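Local coordinates for SusD superfamily protein (Bacteroides vulgatus, PDB 3MYV), which probably binds polysaccharide at the outer membrane, as many other SusD-family proteins of Bacteroidetes do, at residues T125-Y130 with R397-L402; R382-R387 with N404-V409; I199-D204 with A342-K347. One frame throughout, in Å; residues are numbered along the deposited sequence.

Contact 1: residues T125-Y130 with R397-L402. With EDO (1,2-ethanediol), chain I.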
loop_
_atom_site.group_PDB
_atom_site.type_symbol
_atom_site.label_atom_id
_atom_site.label_comp_id
_atom_site.label_asym_id
_atom_site.label_seq_id
_atom_site.Cartn_x
_atom_site.Cartn_y
_atom_site.Cartn_z
ATOM N N THR A 125 3.315 -6.469 9.317
ATOM C CA THR A 125 2.267 -6.588 10.312
ATOM C C THR A 125 0.922 -6.844 9.644
ATOM O O THR A 125 0.157 -7.722 10.077
ATOM C CB THR A 125 2.215 -5.356 11.210
ATOM O OG1 THR A 125 3.521 -5.119 11.790
ATOM C CG2 THR A 125 1.164 -5.527 12.295
ATOM N N ARG A 126 0.603 -6.090 8.593
ATOM C CA ARG A 126 -0.692 -6.341 7.939
ATOM C C ARG A 126 -0.747 -7.603 7.059
ATOM O O ARG A 126 -1.843 -8.079 6.748
ATOM C CB ARG A 126 -1.215 -5.118 7.205
ATOM C CG ARG A 126 -0.342 -4.616 6.088
ATOM C CD ARG A 126 -0.996 -3.362 5.532
ATOM N NE ARG A 126 -0.098 -2.716 4.596
ATOM C CZ ARG A 126 -0.435 -1.804 3.684
ATOM N NH1 ARG A 126 -1.683 -1.451 3.496
ATOM N NH2 ARG A 126 0.505 -1.276 2.910
ATOM N N CYS A 127 0.411 -8.110 6.631
ATOM C CA CYS A 127 0.471 -9.354 5.894
ATOM C C CYS A 127 0.528 -10.610 6.791
ATOM O O CYS A 127 -0.018 -11.648 6.411
ATOM C CB CYS A 127 1.649 -9.346 4.941
ATOM S SG CYS A 127 1.488 -8.179 3.611
ATOM N N PHE A 128 1.182 -10.531 7.961
ATOM C CA PHE A 128 1.393 -11.721 8.802
ATOM C C PHE A 128 0.631 -11.778 10.134
ATOM O O PHE A 128 0.606 -12.823 10.772
ATOM C CB PHE A 128 2.890 -11.971 9.014
ATOM C CG PHE A 128 3.603 -12.287 7.747
ATOM C CD1 PHE A 128 3.655 -13.605 7.273
ATOM C CD2 PHE A 128 4.185 -11.289 6.986
ATOM C CE1 PHE A 128 4.295 -13.898 6.086
ATOM C CE2 PHE A 128 4.827 -11.591 5.775
ATOM C CZ PHE A 128 4.870 -12.889 5.328
ATOM N N GLY A 129 -0.010 -10.672 10.513
ATOM C CA GLY A 129 -0.887 -10.610 11.659
ATOM C C GLY A 129 -2.291 -10.226 11.273
ATOM O O GLY A 129 -2.521 -9.625 10.208
ATOM N N TYR A 130 -3.243 -10.631 12.118
ATOM C CA TYR A 130 -4.632 -10.305 11.905
ATOM C C TYR A 130 -4.791 -8.786 12.090
ATOM O O TYR A 130 -3.968 -8.137 12.783
ATOM C CB TYR A 130 -5.521 -11.115 12.879
ATOM C CG TYR A 130 -5.662 -12.566 12.487
ATOM C CD1 TYR A 130 -4.662 -13.492 12.780
ATOM C CD2 TYR A 130 -6.780 -13.014 11.794
ATOM C CE1 TYR A 130 -4.788 -14.819 12.402
ATOM C CE2 TYR A 130 -6.916 -14.338 11.423
ATOM C CZ TYR A 130 -5.923 -15.240 11.722
ATOM O OH TYR A 130 -6.068 -16.572 11.355
ATOM N N ARG A 397 -7.751 -2.443 -1.366
ATOM C CA ARG A 397 -9.107 -2.966 -1.151
ATOM C C ARG A 397 -9.227 -4.084 -0.126
ATOM O O ARG A 397 -10.101 -4.022 0.770
ATOM C CB ARG A 397 -9.758 -3.393 -2.477
ATOM C CG ARG A 397 -11.223 -3.828 -2.357
ATOM C CD ARG A 397 -12.184 -2.675 -1.968
ATOM N NE ARG A 397 -13.576 -3.096 -2.126
ATOM C CZ ARG A 397 -14.637 -2.526 -1.553
ATOM N NH1 ARG A 397 -14.500 -1.502 -0.751
ATOM N NH2 ARG A 397 -15.852 -3.005 -1.799
ATOM N N PHE A 398 -8.398 -5.120 -0.256
ATOM C CA PHE A 398 -8.419 -6.190 0.721
ATOM C C PHE A 398 -8.269 -5.680 2.145
ATOM O O PHE A 398 -9.061 -6.038 3.008
ATOM C CB PHE A 398 -7.362 -7.272 0.398
ATOM C CG PHE A 398 -7.129 -8.293 1.490
ATOM C CD1 PHE A 398 -8.051 -9.310 1.748
ATOM C CD2 PHE A 398 -5.925 -8.291 2.210
ATOM C CE1 PHE A 398 -7.796 -10.258 2.729
ATOM C CE2 PHE A 398 -5.675 -9.242 3.169
ATOM C CZ PHE A 398 -6.618 -10.225 3.435
ATOM N N PHE A 399 -7.252 -4.854 2.379
ATOM C CA PHE A 399 -6.942 -4.356 3.714
ATOM C C PHE A 399 -8.049 -3.443 4.247
ATOM O O PHE A 399 -8.420 -3.514 5.424
ATOM C CB PHE A 399 -5.626 -3.581 3.705
ATOM C CG PHE A 399 -4.425 -4.397 3.355
ATOM C CD1 PHE A 399 -4.052 -5.475 4.132
ATOM C CD2 PHE A 399 -3.651 -4.064 2.249
ATOM C CE1 PHE A 399 -2.906 -6.207 3.822
ATOM C CE2 PHE A 399 -2.521 -4.795 1.936
ATOM C CZ PHE A 399 -2.149 -5.853 2.720
ATOM N N ASP A 400 -8.626 -2.638 3.361
ATOM C CA ASP A 400 -9.658 -1.675 3.776
ATOM C C ASP A 400 -10.952 -2.374 4.202
ATOM O O ASP A 400 -11.598 -1.962 5.153
ATOM C CB ASP A 400 -9.938 -0.651 2.672
ATOM C CG ASP A 400 -8.808 0.384 2.519
ATOM O OD1 ASP A 400 -7.988 0.588 3.443
ATOM O OD2 ASP A 400 -8.741 1.004 1.457
ATOM N N LEU A 401 -11.321 -3.438 3.502
ATOM C CA LEU A 401 -12.506 -4.185 3.886
ATOM C C LEU A 401 -12.236 -4.960 5.179
ATOM O O LEU A 401 -13.036 -4.907 6.148
ATOM C CB LEU A 401 -12.963 -5.102 2.757
ATOM C CG LEU A 401 -13.658 -4.366 1.598
ATOM C CD1 LEU A 401 -13.834 -5.292 0.409
ATOM C CD2 LEU A 401 -15.022 -3.767 2.044
ATOM N N LEU A 402 -11.095 -5.643 5.228
ATOM C CA LEU A 402 -10.859 -6.553 6.355
ATOM C C LEU A 402 -10.670 -5.778 7.663
ATOM O O LEU A 402 -11.199 -6.190 8.678
ATOM C CB LEU A 402 -9.704 -7.525 6.093
ATOM C CG LEU A 402 -10.206 -8.959 6.277
ATOM C CD1 LEU A 402 -11.395 -9.198 5.376
ATOM C CD2 LEU A 402 -9.139 -10.008 6.023
HETATM C C1 EDO I . 0.261 -0.074 -1.057
HETATM O O1 EDO I . -0.994 -0.488 -0.531
HETATM C C2 EDO I . 0.746 1.201 -0.360
HETATM O O2 EDO I . 1.429 0.913 0.907
#
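The ring of Phe399 carries the side chain of Arg126 on one face and the ring of its own neighbour Phe398, set toward the rim, on the opposite one; at its edge stands Cys127, whose SG lies 4.4 Å from Phe399 CZ. Over the first face CD of Arg126 sits nearly above the middle of the ring, 3.8 Å from the centroid, a CH-pi contact. Farther along, the guanidinium lies flat on the same ring, its plane tilted by 26° and its CZ 4.4 Å from the centroid, in a cation-pi stack whose closest atoms are Arg126 NH1 and Phe399 CD2 at 3.5 Å. Arginine suits the place because its methylenes and its flat cation can both rest on one aromatic face. With CG turned between the backbone N and the carbonyl carbon (chi1 61°) and the chain extended from there, the atoms from CB to NH1 pass over the ring. The contact joins the last turn of helix 103-128, which ends just before Gly129, to the short helix 397-403, bringing together parts of the SusD fold 267 residues apart in sequence. In the plane of the guanidinium, at its edge, NH2 gives a bent bond of 3.1 Å to O2 of an ethanediol probably left from crystallisation, while Asp123 of the same helix supplies the salt bridge. Replaced by a leucine, Arg126 would leave no guanidinium to lie on Phe399 and would probably deprive Asp123 of this charged mate. Tyr202 touches Phe399 as well, and its hydroxyl makes a weak hydrogen bond with Arg126 NH1.

Contact 2: residues R382-R387 with N404-V409; sequences RVLDER and NGKTIV
A Schellman motif closes helix 397-403, and the residues that leave it, Asn404 and Lys406, meet Leu384 of helix 380-391 there. Leu384 puts both its methyl groups to use. CD2 comes to 3.6 Å from ND2 of Asn404, the leucine and the asparagine reaching toward each other from opposite directions, while CD1 touches CE of Lys406 at 4.0 Å. The meeting is by van der Waals contact: a branched apolar end fits against an amide nitrogen and a lysine methylene, whose polar duties are done elsewhere. Asn404 ND2 hydrogen-bonds to Asp400 O and Glu343 OE2, and OD1 receives Lys347 NZ, which together hold the amide plane in one orientation. Lys406 bends at its second torsion (chi2 -65°) and then runs straight, so that its methylenes pass Leu384 on the way to a salt bridge with Asp381, at the start of the same helix that Leu384 belongs to. In the capping turn Gly405 takes a positive phi of 65°, a conformation easy for glycine, while Gly405 N bonds to Leu402 O and Lys406 N to Leu401 O. The chain can then turn into strand 408-409, which pairs with strand 422-423 in a two-stranded antiparallel sheet; Ile408 of that strand packs back on helix 397-403. Helix 380-391 itself carries an i to i+4 salt bridge, Arg382 to Glu386, on another side from Leu384.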
loop_
_atom_site.group_PDB
_atom_site.type_symbol
_atom_site.label_atom_id
_atom_site.label_comp_id
_atom_site.label_asym_id
_atom_site.label_seq_id
_atom_site.Cartn_x
_atom_site.Cartn_y
_atom_site.Cartn_z
ATOM N N ARG A 382 -20.210 4.015 2.372
ATOM C CA ARG A 382 -20.110 4.981 1.305
ATOM C C ARG A 382 -18.673 5.447 1.119
ATOM O O ARG A 382 -18.225 5.647 -0.007
ATOM C CB ARG A 382 -21.043 6.194 1.536
ATOM C CG ARG A 382 -21.015 7.201 0.404
ATOM C CD ARG A 382 -21.497 6.579 -0.928
ATOM N NE ARG A 382 -21.406 7.488 -2.078
ATOM C CZ ARG A 382 -20.320 7.725 -2.811
ATOM N NH1 ARG A 382 -19.148 7.160 -2.529
ATOM N NH2 ARG A 382 -20.396 8.567 -3.845
ATOM N N VAL A 383 -17.951 5.629 2.212
ATOM C CA VAL A 383 -16.541 6.019 2.115
ATOM C C VAL A 383 -15.724 4.837 1.571
ATOM O O VAL A 383 -14.855 5.013 0.727
ATOM C CB VAL A 383 -15.962 6.476 3.460
ATOM C CG1 VAL A 383 -14.477 6.854 3.313
ATOM C CG2 VAL A 383 -16.790 7.661 4.028
ATOM N N LEU A 384 -16.049 3.618 1.992
ATOM C CA LEU A 384 -15.306 2.460 1.480
ATOM C C LEU A 384 -15.590 2.247 -0.002
ATOM O O LEU A 384 -14.665 1.865 -0.726
ATOM C CB LEU A 384 -15.588 1.183 2.253
ATOM C CG LEU A 384 -15.247 1.239 3.761
ATOM C CD1 LEU A 384 -15.674 -0.055 4.459
ATOM C CD2 LEU A 384 -13.790 1.486 3.983
ATOM N N ASP A 385 -16.828 2.486 -0.451
ATOM C CA ASP A 385 -17.150 2.447 -1.891
ATOM C C ASP A 385 -16.344 3.507 -2.649
ATOM O O ASP A 385 -15.911 3.262 -3.761
ATOM C CB ASP A 385 -18.645 2.674 -2.163
ATOM C CG ASP A 385 -19.520 1.495 -1.745
ATOM O OD1 ASP A 385 -19.020 0.366 -1.563
ATOM O OD2 ASP A 385 -20.736 1.710 -1.640
ATOM N N GLU A 386 -16.119 4.670 -2.040
ATOM C CA GLU A 386 -15.297 5.702 -2.694
ATOM C C GLU A 386 -13.843 5.246 -2.810
ATOM O O GLU A 386 -13.202 5.438 -3.855
ATOM C CB GLU A 386 -15.409 7.065 -2.009
ATOM C CG GLU A 386 -15.007 8.245 -2.913
ATOM C CD GLU A 386 -15.834 8.343 -4.187
ATOM O OE1 GLU A 386 -16.996 7.879 -4.202
ATOM O OE2 GLU A 386 -15.337 8.916 -5.160
ATOM N N ARG A 387 -13.337 4.610 -1.749
ATOM C CA ARG A 387 -12.016 4.000 -1.776
ATOM C C ARG A 387 -11.910 2.946 -2.868
ATOM O O ARG A 387 -10.911 2.903 -3.571
ATOM C CB ARG A 387 -11.664 3.348 -0.440
ATOM C CG ARG A 387 -11.325 4.304 0.694
ATOM C CD ARG A 387 -11.174 3.514 1.997
ATOM N NE ARG A 387 -10.458 4.269 3.020
ATOM C CZ ARG A 387 -9.132 4.423 3.066
ATOM N NH1 ARG A 387 -8.329 3.859 2.158
ATOM N NH2 ARG A 387 -8.596 5.153 4.033
ATOM N N ASN A 404 -12.018 -3.075 8.563
ATOM C CA ASN A 404 -13.313 -2.610 9.021
ATOM C C ASN A 404 -14.290 -3.736 9.343
ATOM O O ASN A 404 -15.484 -3.511 9.430
ATOM C CB ASN A 404 -13.925 -1.694 7.975
ATOM C CG ASN A 404 -13.378 -0.301 8.076
ATOM O OD1 ASN A 404 -13.635 0.379 9.063
ATOM N ND2 ASN A 404 -12.576 0.110 7.100
ATOM N N GLY A 405 -13.766 -4.949 9.478
ATOM C CA GLY A 405 -14.578 -6.088 9.841
ATOM C C GLY A 405 -15.628 -6.469 8.813
ATOM O O GLY A 405 -16.640 -7.094 9.159
ATOM N N LYS A 406 -15.378 -6.157 7.543
ATOM C CA LYS A 406 -16.322 -6.511 6.481
ATOM C C LYS A 406 -16.079 -7.909 5.926
ATOM O O LYS A 406 -14.978 -8.446 6.034
ATOM C CB LYS A 406 -16.267 -5.505 5.332
ATOM C CG LYS A 406 -16.473 -4.039 5.736
ATOM C CD LYS A 406 -17.887 -3.789 6.291
ATOM C CE LYS A 406 -18.072 -2.333 6.648
ATOM N NZ LYS A 406 -19.494 -2.079 7.099
ATOM N N THR A 407 -17.106 -8.480 5.300
ATOM C CA THR A 407 -16.947 -9.725 4.542
ATOM C C THR A 407 -16.731 -9.335 3.087
ATOM O O THR A 407 -17.536 -8.595 2.514
ATOM C CB THR A 407 -18.190 -10.590 4.623
ATOM O OG1 THR A 407 -18.466 -10.851 5.988
ATOM C CG2 THR A 407 -18.004 -11.912 3.856
ATOM N N ILE A 408 -15.623 -9.795 2.513
ATOM C CA ILE A 408 -15.325 -9.565 1.096
ATOM C C ILE A 408 -16.094 -10.631 0.314
ATOM O O ILE A 408 -15.907 -11.827 0.537
ATOM C CB ILE A 408 -13.810 -9.645 0.800
ATOM C CG1 ILE A 408 -13.018 -8.728 1.753
ATOM C CG2 ILE A 408 -13.519 -9.219 -0.652
ATOM C CD1 ILE A 408 -11.549 -8.900 1.675
ATOM N N VAL A 409 -17.003 -10.188 -0.549
ATOM C CA VAL A 409 -17.822 -11.088 -1.358
ATOM C C VAL A 409 -17.268 -11.133 -2.783
ATOM O O VAL A 409 -17.176 -10.106 -3.470
ATOM C CB VAL A 409 -19.292 -10.657 -1.372
ATOM C CG1 VAL A 409 -20.106 -11.589 -2.282
ATOM C CG2 VAL A 409 -19.859 -10.634 0.061
#

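Contact 3: residues I199-D204 with A342-K347; sequences IYLYHD and AEAGCK. With EDO (1,2-ethanediol), chain K.
Lys347 NZ gives a hydrogen bond of 2.7 Å to a water that bridges the two segments, and it also forms a salt bridge of 2.9 Å with Glu343 OE2, one turn back in its own helix, at the anti lone pair of that oxygen. The water donates to the other segment: one bond of 2.9 Å runs to Leu201 O, and a long, weak one to Asp204 OD1. A lysine suits the spot because its long chain carries the charge to the carbonyl end of the facing helix, where acceptors gather. That end, the last turn of helix 189-202, closes in a Schellman motif with Asp204 at positive phi (64°). Here it packs on helix 334-348, in the largely helical, TPR-related part of the SusD fold, and Leu201 and Ala344 are the residues whose CA atoms come nearest, 6.9 Å apart. Leu201 holds CG opposite its backbone N (chi1 -173°), which carries the fork of the side chain toward helix 334-348, where the two methyls part. CD1 rests on CB of Ala344 at 3.9 Å, where a small side chain permits the close approach of the helices, and CD2 lies 3.5 Å from OE1 of Glu343. Extended beyond CG, Glu343 reaches past that methyl with its carboxylate gripped by cations: Arg387 takes OE1, while Arg403 and Lys347 take OE2. So many positive partners would probably keep this buried acid ionised.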
loop_
_atom_site.group_PDB
_atom_site.type_symbol
_atom_site.label_atom_id
_atom_site.label_comp_id
_atom_site.label_asym_id
_atom_site.label_seq_id
_atom_site.Cartn_x
_atom_site.Cartn_y
_atom_site.Cartn_z
ATOM N N ILE A 199 -1.588 4.817 9.109
ATOM C CA ILE A 199 -1.322 3.882 10.190
ATOM C C ILE A 199 -2.194 4.205 11.411
ATOM O O ILE A 199 -2.729 3.286 12.053
ATOM C CB ILE A 199 0.212 3.780 10.497
ATOM C CG1 ILE A 199 0.920 3.056 9.331
ATOM C CG2 ILE A 199 0.496 3.017 11.818
ATOM C CD1 ILE A 199 2.463 3.223 9.318
ATOM N N TYR A 200 -2.351 5.491 11.733
ATOM C CA TYR A 200 -3.293 5.880 12.803
ATOM C C TYR A 200 -4.680 5.280 12.526
ATOM O O TYR A 200 -5.308 4.691 13.408
ATOM C CB TYR A 200 -3.447 7.398 12.903
ATOM C CG TYR A 200 -2.353 8.180 13.594
ATOM C CD1 TYR A 200 -1.705 7.704 14.735
ATOM C CD2 TYR A 200 -1.976 9.436 13.098
ATOM C CE1 TYR A 200 -0.716 8.470 15.365
ATOM C CE2 TYR A 200 -1.016 10.173 13.696
ATOM C CZ TYR A 200 -0.379 9.697 14.831
ATOM O OH TYR A 200 0.602 10.485 15.400
ATOM N N LEU A 201 -5.128 5.364 11.284
ATOM C CA LEU A 201 -6.455 4.854 10.886
ATOM C C LEU A 201 -6.559 3.347 11.050
ATOM O O LEU A 201 -7.530 2.831 11.637
ATOM C CB LEU A 201 -6.766 5.265 9.424
ATOM C CG LEU A 201 -8.167 4.962 8.881
ATOM C CD1 LEU A 201 -9.164 5.947 9.485
ATOM C CD2 LEU A 201 -8.236 4.995 7.319
ATOM N N TYR A 202 -5.544 2.635 10.564
ATOM C CA TYR A 202 -5.459 1.202 10.758
ATOM C C TYR A 202 -5.419 0.821 12.245
ATOM O O TYR A 202 -5.862 -0.257 12.614
ATOM C CB TYR A 202 -4.233 0.621 10.080
ATOM C CG TYR A 202 -4.362 0.271 8.603
ATOM C CD1 TYR A 202 -4.617 1.245 7.648
ATOM C CD2 TYR A 202 -4.157 -1.030 8.172
ATOM C CE1 TYR A 202 -4.701 0.922 6.309
ATOM C CE2 TYR A 202 -4.206 -1.357 6.832
ATOM C CZ TYR A 202 -4.478 -0.380 5.914
ATOM O OH TYR A 202 -4.557 -0.713 4.595
ATOM N N HIS A 203 -4.853 1.706 13.071
ATOM C CA HIS A 203 -4.755 1.504 14.514
ATOM C C HIS A 203 -6.008 1.947 15.311
ATOM O O HIS A 203 -6.035 1.845 16.547
ATOM C CB HIS A 203 -3.508 2.221 15.030
ATOM C CG HIS A 203 -3.046 1.757 16.384
ATOM N ND1 HIS A 203 -2.871 2.625 17.446
ATOM C CD2 HIS A 203 -2.701 0.530 16.837
ATOM C CE1 HIS A 203 -2.451 1.940 18.500
ATOM N NE2 HIS A 203 -2.334 0.666 18.156
ATOM N N ASP A 204 -7.062 2.369 14.609
ATOM C CA ASP A 204 -8.303 2.902 15.216
ATOM C C ASP A 204 -8.104 4.207 15.990
ATOM O O ASP A 204 -8.939 4.564 16.834
ATOM C CB ASP A 204 -8.978 1.854 16.144
ATOM C CG ASP A 204 -10.468 1.642 15.841
ATOM O OD1 ASP A 204 -11.060 2.345 14.988
ATOM O OD2 ASP A 204 -11.064 0.739 16.463
ATOM N N ALA A 342 -11.975 11.510 5.420
ATOM C CA ALA A 342 -13.385 11.166 5.222
ATOM C C ALA A 342 -13.779 9.977 6.072
ATOM O O ALA A 342 -14.846 9.992 6.713
ATOM C CB ALA A 342 -13.691 10.889 3.701
ATOM N N GLU A 343 -12.935 8.948 6.098
ATOM C CA GLU A 343 -13.270 7.738 6.882
ATOM C C GLU A 343 -13.247 7.993 8.395
ATOM O O GLU A 343 -14.164 7.604 9.139
ATOM C CB GLU A 343 -12.362 6.577 6.498
ATOM C CG GLU A 343 -12.732 5.309 7.184
ATOM C CD GLU A 343 -11.877 4.114 6.823
ATOM O OE1 GLU A 343 -11.227 4.107 5.773
ATOM O OE2 GLU A 343 -11.861 3.147 7.618
ATOM N N ALA A 344 -12.189 8.635 8.859
ATOM C CA ALA A 344 -12.014 8.905 10.271
ATOM C C ALA A 344 -13.091 9.895 10.743
ATOM O O ALA A 344 -13.680 9.722 11.818
ATOM C CB ALA A 344 -10.583 9.454 10.531
ATOM N N GLY A 345 -13.371 10.907 9.931
ATOM C CA GLY A 345 -14.445 11.882 10.234
ATOM C C GLY A 345 -15.802 11.200 10.390
ATOM O O GLY A 345 -16.559 11.481 11.305
ATOM N N CYS A 346 -16.087 10.272 9.482
ATOM C CA CYS A 346 -17.309 9.517 9.551
ATOM C C CYS A 346 -17.366 8.730 10.870
ATOM O O CYS A 346 -18.369 8.761 11.566
ATOM C CB CYS A 346 -17.393 8.604 8.340
ATOM S SG CYS A 346 -18.956 7.751 8.212
ATOM N N LYS A 347 -16.265 8.080 11.249
ATOM C CA LYS A 347 -16.227 7.333 12.502
ATOM C C LYS A 347 -16.318 8.200 13.746
ATOM O O LYS A 347 -16.822 7.763 14.768
ATOM C CB LYS A 347 -14.987 6.452 12.563
ATOM C CG LYS A 347 -15.008 5.330 11.530
ATOM C CD LYS A 347 -13.686 4.555 11.489
ATOM C CE LYS A 347 -13.797 3.234 10.756
ATOM N NZ LYS A 347 -12.449 2.664 10.394
HETATM C C1 EDO K . -21.764 10.475 9.800
HETATM O O1 EDO K . -22.415 11.554 10.483
HETATM C C2 EDO K . -21.345 9.410 10.803
HETATM O O2 EDO K . -20.665 10.061 11.879
HETATM O O HOH W 1 -10.345 3.484 11.818
#

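How the contacts relate
The centres of contacts 1 and 2 lie about 13 Å apart, as do those of contacts 2 and 3, and contacts 1 and 3 are about 15 Å apart. Helix 397-403 belongs to contact 1 and runs directly into the second segment of contact 2, whose first helix, 380-391, precedes it. Along the chain contact 3 is nested inside the loop closed by contact 1 and finishes before contact 2 begins, while contacts 1 and 2 interleave. A salt bridge from Arg387 to Asp400 links contacts 1 and 2, and polar bonds link contacts 2 and 3. Contact 1 ties helix 103-128, and contact 3 helix 189-202, to later helices of the fold.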